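IclR transcriptional regulator (Thermotoga maritima, PDB 1MKM) probably binds DNA as a transcription factor of the IclR family, through a winged helix-turn-helix domain joined to a zinc-binding C-terminal domain. Local coordinates at residues B[140-145]-B[209-214]. Residues are numbered along the deposited sequence; the frame is centred on the assembly and turned at random.
Sequences KSILAF and GYPVAG
Pro-211 meets residues 140-145 through CB, CG and CD of its puckered ring, while the CD atom of that same ring lies on one face of the Tyr-210 ring, 3.3 Å above its plane and offset toward the rim; Val-212 CG1 sits in plane at an edge of the tyrosine. Across the contact, Pro-211 CG approaches the backbone of Ile-142 at its O (3.5 Å), and Pro-211 CD comes to 3.4 Å from Phe-145 O. Phe-145 adds its CB, 4.0 Å from Pro-211 CB, whereas its ring leads off to meet that of Phe-205. The pairing illustrates how a helix can be packed against a strand beside an irregular turn: helix 137-143 packs on strand 211-220 near Pro-211 in the GAF-like C-terminal domain of the IclR family, where Pro-211 centres an inverse gamma turn and Val-212 and Ala-213 form a classic beta bulge opposite Ile-204. Ile-142 divides its branches between the two features. CG2, anti to the backbone N, lies 3.7 Å from Pro-211 CB, and CG1 rests against Ala-213 O at 3.2 Å. From there CD1 reaches Gly-214 N (3.6 Å), a position where a side chain would crowd the methyl. An alanine at Ile-142 would probably leave a gap beside Pro-211 and over the Ala-213 carbonyl. On the same helix, the NZ of Lys-140 forms salt bridges with Glu-177 and Glu-192.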
# COMPACT_ATOMS: atom_id res chain seq x y z
N LYS B 140 -29.69 9.56 24.98
CA LYS B 140 -30.97 9.54 25.68
C LYS B 140 -30.99 8.34 26.62
O LYS B 140 -31.53 8.41 27.72
CB LYS B 140 -32.13 9.44 24.68
CG LYS B 140 -32.20 10.64 23.75
CD LYS B 140 -33.30 10.51 22.72
CE LYS B 140 -33.02 9.39 21.74
NZ LYS B 140 -34.01 9.38 20.63
N SER B 141 -30.37 7.25 26.19
CA SER B 141 -30.29 6.06 27.02
C SER B 141 -29.67 6.46 28.36
O SER B 141 -29.97 5.87 29.40
CB SER B 141 -29.43 5.00 26.31
OG SER B 141 -29.53 3.72 26.90
N ILE B 142 -28.80 7.46 28.35
CA ILE B 142 -28.15 7.93 29.57
C ILE B 142 -29.04 8.94 30.30
O ILE B 142 -29.08 8.97 31.53
CB ILE B 142 -26.78 8.60 29.28
CG1 ILE B 142 -25.77 7.54 28.81
CG2 ILE B 142 -26.26 9.31 30.52
CD1 ILE B 142 -24.44 8.11 28.35
N LEU B 143 -29.74 9.75 29.52
CA LEU B 143 -30.66 10.75 30.07
C LEU B 143 -31.93 10.11 30.59
O LEU B 143 -32.84 10.80 31.05
CB LEU B 143 -31.02 11.78 29.01
CG LEU B 143 -30.19 13.06 28.98
CD1 LEU B 143 -30.70 14.01 27.89
CD2 LEU B 143 -30.27 13.72 30.35
N ALA B 144 -32.00 8.78 30.51
CA ALA B 144 -33.17 8.05 30.96
C ALA B 144 -32.91 7.38 32.30
O ALA B 144 -33.66 6.51 32.72
CB ALA B 144 -33.57 7.00 29.93
N PHE B 145 -31.82 7.78 32.95
CA PHE B 145 -31.48 7.20 34.25
C PHE B 145 -30.75 8.18 35.16
O PHE B 145 -30.37 7.82 36.27
CB PHE B 145 -30.64 5.93 34.07
CG PHE B 145 -31.43 4.75 33.59
CD1 PHE B 145 -31.71 4.59 32.23
CD2 PHE B 145 -31.92 3.81 34.49
CE1 PHE B 145 -32.48 3.52 31.79
CE2 PHE B 145 -32.69 2.73 34.06
CZ PHE B 145 -32.97 2.59 32.71
N GLY B 209 -25.36 2.91 40.82
CA GLY B 209 -26.26 2.88 39.68
C GLY B 209 -26.55 4.21 39.01
O GLY B 209 -27.71 4.58 38.83
N TYR B 210 -25.50 4.95 38.65
CA TYR B 210 -25.66 6.22 37.96
C TYR B 210 -25.31 5.94 36.49
O TYR B 210 -24.51 5.04 36.20
CB TYR B 210 -24.71 7.27 38.57
CG TYR B 210 -24.75 8.64 37.92
CD1 TYR B 210 -25.79 9.55 38.19
CD2 TYR B 210 -23.75 9.04 37.04
CE1 TYR B 210 -25.82 10.83 37.58
CE2 TYR B 210 -23.77 10.31 36.43
CZ TYR B 210 -24.81 11.20 36.70
OH TYR B 210 -24.83 12.43 36.06
N PRO B 211 -25.92 6.69 35.55
CA PRO B 211 -25.61 6.46 34.13
C PRO B 211 -24.30 7.13 33.71
O PRO B 211 -24.29 8.28 33.28
CB PRO B 211 -26.82 7.08 33.43
CG PRO B 211 -27.12 8.26 34.31
CD PRO B 211 -27.01 7.66 35.70
N VAL B 212 -23.20 6.40 33.84
CA VAL B 212 -21.88 6.93 33.49
C VAL B 212 -21.44 6.62 32.07
O VAL B 212 -20.39 7.10 31.63
CB VAL B 212 -20.80 6.38 34.41
CG1 VAL B 212 -21.12 6.72 35.85
CG2 VAL B 212 -20.66 4.88 34.21
N ALA B 213 -22.20 5.81 31.34
CA ALA B 213 -21.80 5.47 29.98
C ALA B 213 -22.94 5.09 29.06
O ALA B 213 -24.07 4.86 29.49
CB ALA B 213 -20.78 4.35 30.01
N GLY B 214 -22.62 5.03 27.77
CA GLY B 214 -23.61 4.67 26.78
C GLY B 214 -22.95 3.81 25.72
O GLY B 214 -21.87 4.14 25.24